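Local coordinates for ADP-ribosyltransferase (Staphylococcus aureus, PDB 1OJZ), which binds NAD+ and probably transfers a single ADP-ribose from it to target proteins, at residues Lys24-Asp29 / Ile72-Thr77; Tyr82-Leu87 / Pro151-Leu156; Thr139-Gly144 / Gly177-Leu182. All blocks are in the same frame, centred on the assembly; numbering follows the deposited sequence.

Contact 1 of 3, residues Lys24-Asp29 / Ile72-Thr77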
loop_
_atom_site.group_PDB
_atom_site.type_symbol
_atom_site.label_atom_id
_atom_site.label_comp_id
_atom_site.label_asym_id
_atom_site.label_seq_id
_atom_site.Cartn_x
_atom_site.Cartn_y
_atom_site.Cartn_z
ATOM N N LYS A 24 14.686 -9.013 13.173
ATOM C CA LYS A 24 15.419 -8.882 14.424
ATOM C C LYS A 24 15.227 -7.465 14.971
ATOM O O LYS A 24 16.195 -6.764 15.268
ATOM C CB LYS A 24 16.910 -9.164 14.196
ATOM C CG LYS A 24 17.223 -10.596 13.794
ATOM C CD LYS A 24 18.722 -10.815 13.690
ATOM C CE LYS A 24 19.056 -12.276 13.438
ATOM N NZ LYS A 24 18.616 -13.153 14.563
ATOM N N TYR A 25 13.966 -7.056 15.086
ATOM C CA TYR A 25 13.609 -5.731 15.582
ATOM C C TYR A 25 14.093 -5.468 17.005
ATOM O O TYR A 25 14.090 -6.366 17.856
ATOM C CB TYR A 25 12.083 -5.546 15.555
ATOM C CG TYR A 25 11.453 -5.532 14.177
ATOM C CD1 TYR A 25 10.336 -6.324 13.891
ATOM C CD2 TYR A 25 11.949 -4.711 13.169
ATOM C CE1 TYR A 25 9.734 -6.296 12.628
ATOM C CE2 TYR A 25 11.352 -4.673 11.908
ATOM C CZ TYR A 25 10.250 -5.468 11.643
ATOM O OH TYR A 25 9.680 -5.447 10.388
ATOM N N SER A 26 14.502 -4.227 17.254
ATOM C CA SER A 26 14.943 -3.805 18.577
ATOM C C SER A 26 13.740 -3.064 19.166
ATOM O O SER A 26 12.711 -2.933 18.502
ATOM C CB SER A 26 16.133 -2.851 18.467
ATOM O OG SER A 26 15.748 -1.643 17.833
ATOM N N SER A 27 13.859 -2.581 20.399
ATOM C CA SER A 27 12.757 -1.849 21.020
ATOM C C SER A 27 12.484 -0.572 20.219
ATOM O O SER A 27 11.342 -0.114 20.108
ATOM C CB SER A 27 13.102 -1.504 22.473
ATOM O OG SER A 27 14.282 -0.717 22.550
ATOM N N LYS A 28 13.543 -0.005 19.648
ATOM C CA LYS A 28 13.419 1.209 18.856
ATOM C C LYS A 28 12.639 0.938 17.574
ATOM O O LYS A 28 11.894 1.795 17.105
ATOM C CB LYS A 28 14.806 1.761 18.523
ATOM C CG LYS A 28 15.461 2.513 19.666
ATOM C CD LYS A 28 14.963 3.946 19.738
ATOM C CE LYS A 28 15.442 4.746 18.531
ATOM N NZ LYS A 28 15.003 6.161 18.594
ATOM N N ASP A 29 12.817 -0.252 17.012
ATOM C CA ASP A 29 12.119 -0.638 15.793
ATOM C C ASP A 29 10.645 -0.818 16.104
ATOM O O ASP A 29 9.784 -0.304 15.400
ATOM C CB ASP A 29 12.675 -1.956 15.235
ATOM C CG ASP A 29 14.089 -1.820 14.713
ATOM O OD1 ASP A 29 14.356 -0.863 13.959
ATOM O OD2 ASP A 29 14.929 -2.681 15.047
ATOM N N ILE A 72 12.077 -0.549 8.281
ATOM C CA ILE A 72 11.480 -1.250 7.152
ATOM C C ILE A 72 12.541 -1.978 6.323
ATOM O O ILE A 72 12.344 -3.122 5.913
ATOM C CB ILE A 72 10.689 -0.258 6.260
ATOM C CG1 ILE A 72 9.444 0.225 7.015
ATOM C CG2 ILE A 72 10.304 -0.910 4.930
ATOM C CD1 ILE A 72 8.750 1.406 6.349
ATOM N N SER A 73 13.678 -1.326 6.097
ATOM C CA SER A 73 14.747 -1.940 5.312
ATOM C C SER A 73 15.397 -3.147 6.008
ATOM O O SER A 73 16.255 -3.812 5.427
ATOM C CB SER A 73 15.820 -0.897 4.974
ATOM O OG SER A 73 16.536 -0.498 6.127
ATOM N N LYS A 74 14.989 -3.440 7.241
ATOM C CA LYS A 74 15.565 -4.569 7.967
ATOM C C LYS A 74 15.063 -5.939 7.506
ATOM O O LYS A 74 15.591 -6.974 7.919
ATOM C CB LYS A 74 15.329 -4.422 9.470
ATOM C CG LYS A 74 16.344 -3.526 10.165
ATOM C CD LYS A 74 16.165 -3.530 11.668
ATOM C CE LYS A 74 17.313 -2.795 12.352
ATOM N NZ LYS A 74 17.216 -2.850 13.847
ATOM N N SER A 75 14.041 -5.951 6.659
ATOM C CA SER A 75 13.507 -7.208 6.152
ATOM C C SER A 75 13.109 -7.053 4.692
ATOM O O SER A 75 12.751 -5.960 4.242
ATOM C CB SER A 75 12.302 -7.662 6.986
ATOM O OG SER A 75 11.237 -6.724 6.937
ATOM N N VAL A 76 13.196 -8.146 3.944
ATOM C CA VAL A 76 12.835 -8.124 2.539
ATOM C C VAL A 76 11.960 -9.329 2.255
ATOM O O VAL A 76 11.931 -10.277 3.032
ATOM C CB VAL A 76 14.082 -8.160 1.632
ATOM C CG1 VAL A 76 14.898 -6.891 1.837
ATOM C CG2 VAL A 76 14.934 -9.390 1.948
ATOM N N THR A 77 11.227 -9.282 1.154
ATOM C CA THR A 77 10.354 -10.388 0.798
ATOM C C THR A 77 11.166 -11.619 0.383
ATOM O O THR A 77 12.095 -11.515 -0.414
ATOM C CB THR A 77 9.442 -10.006 -0.369
ATOM O OG1 THR A 77 10.252 -9.623 -1.485
ATOM C CG2 THR A 77 8.541 -8.841 0.016
HETATM O O HOH W 1 18.066 -5.347 14.079
HETATM O O HOH W 2 11.474 -4.613 8.499
HETATM O O HOH W 3 8.766 -7.772 9.040
#
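A salt bridge from K74 to D29 and water-mediated bonds between S75 and Y25 hold the turn after helix 59-72 against the start of helix 27-38. I72 is the last residue of its helix and the first of a type I turn ending at S75; its carbonyl O receives a bond from a water that is also hydrogen-bonded to the hydroxyl of Y25. K74 makes the direct polar contact. Its extended chain comes toward D29 from the opposite direction, and NZ donates to D29 OD2 at 2.6 Å, on the syn lone pair of that oxygen. On the anti side, the same oxygen takes a nearly straight bond from S26 N (2.7 Å, 163°), one half of a capping box; in the other half, D29 N bonds weakly to S26 OG. D29 OD1 is engaged by the hydroxyl of T71. A second water accepts from K74 NZ and donates to K24 O, both at 2.6 Å, so the lysine also reaches the residue that leaves helix 9-23 with positive phi. At S75, OG lies 4.0 Å from Y25 OH, and the water bound to I72 O bridges the two by donating to S75 OG. The serine hydroxyl is also bonded to A164 O. D29 OD2 thus completes the capping box at the start of its helix and pairs with a lysine, whose charge probably favours the ionised carboxylate.

Contact 2 of 3, residues Tyr82-Leu87 / Pro151-Leu156. With NAD (nicotinamide-adenine-dinucleotide), chain B.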
loop_
_atom_site.group_PDB
_atom_site.type_symbol
_atom_site.label_atom_id
_atom_site.label_comp_id
_atom_site.label_asym_id
_atom_site.label_seq_id
_atom_site.Cartn_x
_atom_site.Cartn_y
_atom_site.Cartn_z
ATOM N N TYR A 82 2.084 -10.587 -3.944
ATOM C CA TYR A 82 1.102 -9.520 -4.115
ATOM C C TYR A 82 0.605 -9.035 -2.758
ATOM O O TYR A 82 0.343 -9.838 -1.855
ATOM C CB TYR A 82 -0.119 -10.003 -4.915
ATOM C CG TYR A 82 0.048 -10.020 -6.420
ATOM C CD1 TYR A 82 0.219 -11.222 -7.108
ATOM C CD2 TYR A 82 0.029 -8.835 -7.157
ATOM C CE1 TYR A 82 0.365 -11.244 -8.495
ATOM C CE2 TYR A 82 0.177 -8.842 -8.541
ATOM C CZ TYR A 82 0.344 -10.050 -9.203
ATOM O OH TYR A 82 0.497 -10.070 -10.571
ATOM N N VAL A 83 0.501 -7.718 -2.608
ATOM C CA VAL A 83 -0.037 -7.133 -1.390
ATOM C C VAL A 83 -1.116 -6.184 -1.884
ATOM O O VAL A 83 -1.049 -5.692 -3.018
ATOM C CB VAL A 83 1.014 -6.354 -0.576
ATOM C CG1 VAL A 83 2.058 -7.330 -0.023
ATOM C CG2 VAL A 83 1.660 -5.269 -1.446
ATOM N N TYR A 84 -2.106 -5.922 -1.043
ATOM C CA TYR A 84 -3.209 -5.068 -1.446
ATOM C C TYR A 84 -3.354 -3.773 -0.660
ATOM O O TYR A 84 -3.402 -3.774 0.567
ATOM C CB TYR A 84 -4.516 -5.864 -1.375
ATOM C CG TYR A 84 -4.500 -7.101 -2.248
ATOM C CD1 TYR A 84 -3.851 -8.266 -1.835
ATOM C CD2 TYR A 84 -5.082 -7.083 -3.511
ATOM C CE1 TYR A 84 -3.783 -9.386 -2.670
ATOM C CE2 TYR A 84 -5.022 -8.183 -4.349
ATOM C CZ TYR A 84 -4.370 -9.332 -3.929
ATOM O OH TYR A 84 -4.297 -10.410 -4.787
ATOM N N ARG A 85 -3.422 -2.667 -1.394
ATOM C CA ARG A 85 -3.594 -1.362 -0.787
ATOM C C ARG A 85 -5.024 -0.919 -1.121
ATOM O O ARG A 85 -5.322 -0.546 -2.258
ATOM C CB ARG A 85 -2.553 -0.374 -1.346
ATOM C CG ARG A 85 -2.520 0.963 -0.602
ATOM C CD ARG A 85 -1.413 1.910 -1.071
ATOM N NE ARG A 85 -1.461 3.173 -0.329
ATOM C CZ ARG A 85 -1.013 4.338 -0.791
ATOM N NH1 ARG A 85 -0.466 4.415 -2.001
ATOM N NH2 ARG A 85 -1.140 5.434 -0.057
ATOM N N LEU A 86 -5.916 -1.004 -0.137
ATOM C CA LEU A 86 -7.300 -0.603 -0.345
ATOM C C LEU A 86 -7.401 0.910 -0.210
ATOM O O LEU A 86 -6.926 1.489 0.764
ATOM C CB LEU A 86 -8.214 -1.318 0.654
ATOM C CG LEU A 86 -8.623 -2.734 0.222
ATOM C CD1 LEU A 86 -7.384 -3.560 -0.125
ATOM C CD2 LEU A 86 -9.411 -3.407 1.338
ATOM N N LEU A 87 -8.014 1.550 -1.201
ATOM C CA LEU A 87 -8.116 3.000 -1.204
ATOM C C LEU A 87 -9.518 3.510 -1.520
ATOM O O LEU A 87 -10.353 2.780 -2.057
ATOM C CB LEU A 87 -7.128 3.563 -2.234
ATOM C CG LEU A 87 -5.663 3.151 -2.058
ATOM C CD1 LEU A 87 -4.915 3.314 -3.383
ATOM C CD2 LEU A 87 -5.027 3.983 -0.956
ATOM N N PRO A 151 -13.623 1.182 -2.182
ATOM C CA PRO A 151 -13.828 1.106 -3.635
ATOM C C PRO A 151 -12.665 0.598 -4.483
ATOM O O PRO A 151 -12.846 -0.241 -5.368
ATOM C CB PRO A 151 -14.189 2.545 -4.010
ATOM C CG PRO A 151 -14.718 3.121 -2.747
ATOM C CD PRO A 151 -13.779 2.573 -1.724
ATOM N N ILE A 152 -11.472 1.114 -4.219
ATOM C CA ILE A 152 -10.302 0.741 -5.003
ATOM C C ILE A 152 -9.380 -0.254 -4.329
ATOM O O ILE A 152 -9.146 -0.194 -3.128
ATOM C CB ILE A 152 -9.461 1.991 -5.350
ATOM C CG1 ILE A 152 -10.306 2.956 -6.187
ATOM C CG2 ILE A 152 -8.191 1.596 -6.111
ATOM C CD1 ILE A 152 -9.714 4.344 -6.276
ATOM N N GLU A 153 -8.855 -1.173 -5.125
ATOM C CA GLU A 153 -7.911 -2.144 -4.619
ATOM C C GLU A 153 -6.671 -2.031 -5.489
ATOM O O GLU A 153 -6.690 -2.377 -6.666
ATOM C CB GLU A 153 -8.476 -3.559 -4.701
ATOM C CG GLU A 153 -7.489 -4.622 -4.239
ATOM C CD GLU A 153 -8.060 -6.022 -4.327
ATOM O OE1 GLU A 153 -8.986 -6.337 -3.549
ATOM O OE2 GLU A 153 -7.587 -6.802 -5.182
ATOM N N LEU A 154 -5.599 -1.512 -4.910
ATOM C CA LEU A 154 -4.350 -1.369 -5.638
ATOM C C LEU A 154 -3.610 -2.691 -5.424
ATOM O O LEU A 154 -3.061 -2.922 -4.354
ATOM C CB LEU A 154 -3.538 -0.207 -5.050
ATOM C CG LEU A 154 -2.532 0.561 -5.912
ATOM C CD1 LEU A 154 -1.630 1.381 -4.995
ATOM C CD2 LEU A 154 -1.721 -0.391 -6.767
ATOM N N LYS A 155 -3.614 -3.555 -6.434
ATOM C CA LYS A 155 -2.955 -4.858 -6.357
ATOM C C LYS A 155 -1.502 -4.707 -6.799
ATOM O O LYS A 155 -1.219 -4.574 -7.989
ATOM C CB LYS A 155 -3.691 -5.854 -7.261
ATOM C CG LYS A 155 -3.122 -7.265 -7.278
ATOM C CD LYS A 155 -3.975 -8.152 -8.176
ATOM C CE LYS A 155 -3.508 -9.600 -8.170
ATOM N NZ LYS A 155 -4.285 -10.436 -9.133
ATOM N N LEU A 156 -0.589 -4.754 -5.831
ATOM C CA LEU A 156 0.832 -4.561 -6.087
ATOM C C LEU A 156 1.717 -5.802 -6.041
ATOM O O LEU A 156 1.828 -6.470 -5.000
ATOM C CB LEU A 156 1.381 -3.528 -5.097
ATOM C CG LEU A 156 0.827 -2.102 -5.173
ATOM C CD1 LEU A 156 1.264 -1.324 -3.942
ATOM C CD2 LEU A 156 1.319 -1.420 -6.442
HETATM P PA NAD B . -3.312 6.490 3.606
HETATM O O1A NAD B . -3.218 5.756 2.329
HETATM O O2A NAD B . -2.143 7.286 4.068
HETATM O O5B NAD B . -4.608 7.422 3.552
HETATM C C5B NAD B . -4.754 8.372 2.484
HETATM C C4B NAD B . -6.184 8.345 2.010
HETATM O O4B NAD B . -6.150 9.275 0.870
HETATM C C3B NAD B . -6.650 6.966 1.458
HETATM O O3B NAD B . -7.904 6.626 2.116
HETATM C C2B NAD B . -6.803 7.098 -0.041
HETATM O O2B NAD B . -8.030 6.851 -0.613
HETATM C C1B NAD B . -6.194 8.503 -0.335
HETATM N N9A NAD B . -4.812 8.402 -0.835
HETATM C C8A NAD B . -3.757 7.506 -0.609
HETATM N N7A NAD B . -2.665 7.786 -1.279
HETATM C C5A NAD B . -2.921 8.874 -2.003
HETATM C C6A NAD B . -2.108 9.658 -2.936
HETATM N N6A NAD B . -0.864 9.341 -3.229
HETATM N N1A NAD B . -2.762 10.749 -3.494
HETATM C C2A NAD B . -4.031 11.122 -3.236
HETATM N N3A NAD B . -4.847 10.410 -2.347
HETATM C C4A NAD B . -4.254 9.291 -1.753
HETATM O O3 NAD B . -3.676 5.472 4.755
HETATM P PN NAD B . -4.782 4.287 4.805
HETATM O O1N NAD B . -4.528 3.380 3.683
HETATM O O2N NAD B . -6.112 4.958 4.904
HETATM O O5D NAD B . -4.310 3.541 6.143
HETATM C C5D NAD B . -4.431 4.169 7.443
HETATM C C4D NAD B . -4.512 3.106 8.478
HETATM O O4D NAD B . -5.041 1.847 7.867
HETATM C C3D NAD B . -3.134 2.696 9.117
HETATM O O3D NAD B . -3.244 2.654 10.559
HETATM C C2D NAD B . -2.843 1.287 8.562
HETATM O O2D NAD B . -2.049 0.548 9.457
HETATM C C1D NAD B . -4.296 0.707 8.344
HETATM N N1N NAD B . -4.460 -0.439 7.347
HETATM C C2N NAD B . -4.759 -0.061 5.972
HETATM C C3N NAD B . -4.420 -0.807 4.902
HETATM C C7N NAD B . -4.784 -0.387 3.498
HETATM O O7N NAD B . -4.879 -1.285 2.627
HETATM N N7N NAD B . -5.016 0.902 3.225
HETATM C C4N NAD B . -3.669 -2.121 5.061
HETATM C C5N NAD B . -2.854 -2.086 6.320
HETATM C C6N NAD B . -3.456 -1.490 7.464
HETATM O O HOH W 4 -6.318 -10.625 -6.643
#
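The ring of Y82 has the end of K155 over one face: CE sits 3.7 Å above the plane, over its centre, making a CH-pi contact, and NZ follows as a cation-pi partner 4.7 Å from the ring centroid. The ring of Y84 runs alongside the same lysine, with K155 CG 3.6 Å from Y84 CE2. E153 also approaches the Y84 ring, its carboxylate plane 78° from it; OE2 comes within 3.0 Å of Y84 CD2, while OE1 is hydrogen-bonded to S143 OG. These side chains lie on an antiparallel pair, outer strand 81-87 and strand 152-158, of the mixed five-stranded sheet of the ADP-ribosyltransferase fold. V83 with L156, R85 with L154 and L87 with I152 are the hydrogen-bonded pairs, each joined by two backbone bonds. K155 keeps CG anti to its backbone N (chi1 -180°) and stays extended, which runs its chain along Y84 and lays CE and NZ over the Y82 ring. A water bonded to Y84 OH accepts a weak bond from K155 NZ; the hydroxyl also bonds to N5. On the face of V83, R85 and L87, L87 CD1 lies 4.1 Å from L154 CB. The edge of strand 82-87 serves the cofactor: L86 N donates to the nicotinamide oxygen O7N, and L86 O accepts from the amide nitrogen N7N. The guanidinium of R85, salt-bridged to E133, extends to the diphosphate, where NH2 donates to NAD O1A at 3.2 Å.

Contact 3 of 3, residues Thr139-Gly144 / Gly177-Leu182. With NAD (nicotinamide-adenine-dinucleotide), chain B.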
loop_
_atom_site.group_PDB
_atom_site.type_symbol
_atom_site.label_atom_id
_atom_site.label_comp_id
_atom_site.label_asym_id
_atom_site.label_seq_id
_atom_site.Cartn_x
_atom_site.Cartn_y
_atom_site.Cartn_z
ATOM N N THR A 139 -0.209 -1.665 3.360
ATOM C CA THR A 139 -0.914 -2.678 2.577
ATOM C C THR A 139 -1.274 -3.914 3.389
ATOM O O THR A 139 -0.902 -4.037 4.557
ATOM C CB THR A 139 -0.052 -3.137 1.388
ATOM O OG1 THR A 139 1.101 -3.838 1.882
ATOM C CG2 THR A 139 0.405 -1.928 0.550
ATOM N N GLN A 140 -2.001 -4.831 2.753
ATOM C CA GLN A 140 -2.401 -6.075 3.401
ATOM C C GLN A 140 -2.052 -7.290 2.539
ATOM O O GLN A 140 -2.240 -7.278 1.315
ATOM C CB GLN A 140 -3.904 -6.043 3.743
ATOM C CG GLN A 140 -4.816 -5.455 2.683
ATOM C CD GLN A 140 -6.199 -5.087 3.225
ATOM O OE1 GLN A 140 -6.980 -5.953 3.617
ATOM N NE2 GLN A 140 -6.500 -3.792 3.249
ATOM N N LEU A 141 -1.508 -8.322 3.189
ATOM C CA LEU A 141 -1.106 -9.565 2.523
ATOM C C LEU A 141 -2.319 -10.297 1.985
ATOM O O LEU A 141 -2.230 -11.040 1.014
ATOM C CB LEU A 141 -0.387 -10.504 3.502
ATOM C CG LEU A 141 1.105 -10.799 3.345
ATOM C CD1 LEU A 141 1.477 -11.942 4.294
ATOM C CD2 LEU A 141 1.431 -11.174 1.907
ATOM N N VAL A 142 -3.446 -10.115 2.660
ATOM C CA VAL A 142 -4.692 -10.750 2.260
ATOM C C VAL A 142 -5.712 -9.653 2.018
ATOM O O VAL A 142 -6.048 -8.892 2.930
ATOM C CB VAL A 142 -5.220 -11.692 3.362
ATOM C CG1 VAL A 142 -6.551 -12.311 2.929
ATOM C CG2 VAL A 142 -4.187 -12.770 3.654
ATOM N N SER A 143 -6.188 -9.558 0.785
ATOM C CA SER A 143 -7.162 -8.533 0.448
ATOM C C SER A 143 -8.405 -8.700 1.306
ATOM O O SER A 143 -8.902 -9.816 1.475
ATOM C CB SER A 143 -7.543 -8.630 -1.030
ATOM O OG SER A 143 -8.476 -7.617 -1.368
ATOM N N GLY A 144 -8.901 -7.597 1.853
ATOM C CA GLY A 144 -10.095 -7.659 2.675
ATOM C C GLY A 144 -9.848 -7.836 4.161
ATOM O O GLY A 144 -10.774 -7.719 4.958
ATOM N N GLY A 177 -4.584 -7.984 13.033
ATOM C CA GLY A 177 -5.550 -8.612 12.154
ATOM C C GLY A 177 -5.685 -8.019 10.761
ATOM O O GLY A 177 -6.522 -8.477 9.985
ATOM N N GLN A 178 -4.886 -7.009 10.427
ATOM C CA GLN A 178 -4.970 -6.421 9.089
ATOM C C GLN A 178 -3.903 -7.000 8.154
ATOM O O GLN A 178 -3.758 -6.546 7.023
ATOM C CB GLN A 178 -4.821 -4.895 9.160
ATOM C CG GLN A 178 -5.823 -4.220 10.083
ATOM C CD GLN A 178 -5.641 -2.715 10.156
ATOM O OE1 GLN A 178 -4.519 -2.227 10.288
ATOM N NE2 GLN A 178 -6.745 -1.972 10.087
ATOM N N GLN A 179 -3.167 -8.003 8.631
ATOM C CA GLN A 179 -2.111 -8.636 7.837
ATOM C C GLN A 179 -1.303 -7.563 7.110
ATOM O O GLN A 179 -0.919 -7.728 5.950
ATOM C CB GLN A 179 -2.733 -9.595 6.814
ATOM C CG GLN A 179 -3.453 -10.795 7.436
ATOM C CD GLN A 179 -2.492 -11.869 7.935
ATOM O OE1 GLN A 179 -2.901 -12.827 8.597
ATOM N NE2 GLN A 179 -1.219 -11.720 7.612
ATOM N N GLU A 180 -1.038 -6.465 7.806
ATOM C CA GLU A 180 -0.331 -5.353 7.200
ATOM C C GLU A 180 1.118 -5.569 6.794
ATOM O O GLU A 180 1.923 -6.165 7.512
ATOM C CB GLU A 180 -0.421 -4.111 8.102
ATOM C CG GLU A 180 0.372 -2.915 7.562
ATOM C CD GLU A 180 -0.038 -1.604 8.196
ATOM O OE1 GLU A 180 -0.835 -1.635 9.157
ATOM O OE2 GLU A 180 0.438 -0.543 7.738
ATOM N N VAL A 181 1.432 -5.085 5.601
ATOM C CA VAL A 181 2.783 -5.135 5.079
ATOM C C VAL A 181 3.063 -3.676 4.770
ATOM O O VAL A 181 2.385 -3.061 3.943
ATOM C CB VAL A 181 2.888 -5.986 3.798
ATOM C CG1 VAL A 181 4.271 -5.803 3.174
ATOM C CG2 VAL A 181 2.678 -7.460 4.137
ATOM N N LEU A 182 4.037 -3.116 5.473
ATOM C CA LEU A 182 4.376 -1.717 5.297
ATOM C C LEU A 182 5.528 -1.560 4.318
ATOM O O LEU A 182 6.622 -2.102 4.528
ATOM C CB LEU A 182 4.729 -1.104 6.657
ATOM C CG LEU A 182 4.947 0.409 6.739
ATOM C CD1 LEU A 182 3.635 1.159 6.449
ATOM C CD2 LEU A 182 5.450 0.757 8.125
HETATM P PA NAD B . -3.312 6.490 3.606
HETATM O O1A NAD B . -3.218 5.756 2.329
HETATM O O2A NAD B . -2.143 7.286 4.068
HETATM O O5B NAD B . -4.608 7.422 3.552
HETATM C C5B NAD B . -4.754 8.372 2.484
HETATM C C4B NAD B . -6.184 8.345 2.010
HETATM O O4B NAD B . -6.150 9.275 0.870
HETATM C C3B NAD B . -6.650 6.966 1.458
HETATM O O3B NAD B . -7.904 6.626 2.116
HETATM C C2B NAD B . -6.803 7.098 -0.041
HETATM O O2B NAD B . -8.030 6.851 -0.613
HETATM C C1B NAD B . -6.194 8.503 -0.335
HETATM N N9A NAD B . -4.812 8.402 -0.835
HETATM C C8A NAD B . -3.757 7.506 -0.609
HETATM N N7A NAD B . -2.665 7.786 -1.279
HETATM C C5A NAD B . -2.921 8.874 -2.003
HETATM C C6A NAD B . -2.108 9.658 -2.936
HETATM N N6A NAD B . -0.864 9.341 -3.229
HETATM N N1A NAD B . -2.762 10.749 -3.494
HETATM C C2A NAD B . -4.031 11.122 -3.236
HETATM N N3A NAD B . -4.847 10.410 -2.347
HETATM C C4A NAD B . -4.254 9.291 -1.753
HETATM O O3 NAD B . -3.676 5.472 4.755
HETATM P PN NAD B . -4.782 4.287 4.805
HETATM O O1N NAD B . -4.528 3.380 3.683
HETATM O O2N NAD B . -6.112 4.958 4.904
HETATM O O5D NAD B . -4.310 3.541 6.143
HETATM C C5D NAD B . -4.431 4.169 7.443
HETATM C C4D NAD B . -4.512 3.106 8.478
HETATM O O4D NAD B . -5.041 1.847 7.867
HETATM C C3D NAD B . -3.134 2.696 9.117
HETATM O O3D NAD B . -3.244 2.654 10.559
HETATM C C2D NAD B . -2.843 1.287 8.562
HETATM O O2D NAD B . -2.049 0.548 9.457
HETATM C C1D NAD B . -4.296 0.707 8.344
HETATM N N1N NAD B . -4.460 -0.439 7.347
HETATM C C2N NAD B . -4.759 -0.061 5.972
HETATM C C3N NAD B . -4.420 -0.807 4.902
HETATM C C7N NAD B . -4.784 -0.387 3.498
HETATM O O7N NAD B . -4.879 -1.285 2.627
HETATM N N7N NAD B . -5.016 0.902 3.225
HETATM C C4N NAD B . -3.669 -2.121 5.061
HETATM C C5N NAD B . -2.854 -2.086 6.320
HETATM C C6N NAD B . -3.456 -1.490 7.464
#
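T139 and V181 share three hydrogen bonds, two of which end on one oxygen. V181 O accepts from the backbone N of T139 and, at a short 2.5 Å, from T139 OG1, which is brought to it by a chi1 of 67° that sets the hydroxyl between backbone N and carbonyl carbon. In return V181 N donates to T139 O (2.8 Å). Two residues on, L141 N is satisfied by Q179 O at 2.9 Å in a bond of 167°. This antiparallel pairing joins strands 137-140 and 180-183 of a three-stranded sheet. S138-T139-Q140 probably corresponds to the Ser-Thr-Ser motif of related C3-type enzymes, and Q178-Q179-E180 to the Gln-X-Glu end of their ADP-ribosylating turn-turn loop. Q140 and E180 face each other as the non-hydrogen-bonded pair and send their polar ends to the NAD. The amide of Q140 is held at both atoms: NE2 donates to the nicotinamide oxygen O7N at 3.0 Å, while OE1 accepts from A146 N. The carboxylate of E180 is likewise used twice, OE1 receiving the ribose hydroxyl O2D at 2.5 Å and OE2 bonding to the hydroxyl of S138. Q178 lies beside the nicotinamide ring, its OE1 3.1 Å from NAD C6N. Away from the cofactor, L141 CG packs on V181 CG2 at 3.8 Å, with Y166 and helix 9-23 close by.

In the fold
Contacts 2 and 3, with centres 10 Å apart, line the NAD pocket together. Where they meet, the outer strands of the two sheets join: Y84 N lies 2.7 Å from Q140 O, a probable hydrogen bond, as is E153 OE1 to S143 OG at 2.6 Å. L86 and Q140 thereby converge on the nicotinamide amide, while R85 reaches one phosphate and E180 the ribose. Contact 1 is peripheral, its centre 17 Å from that of contact 3 and 24 Å from that of contact 2. It touches contact 3 through I72 CD1 and L182 CD2, 3.8 Å apart, and the Y25 side chain remains about 13 Å from the NAD.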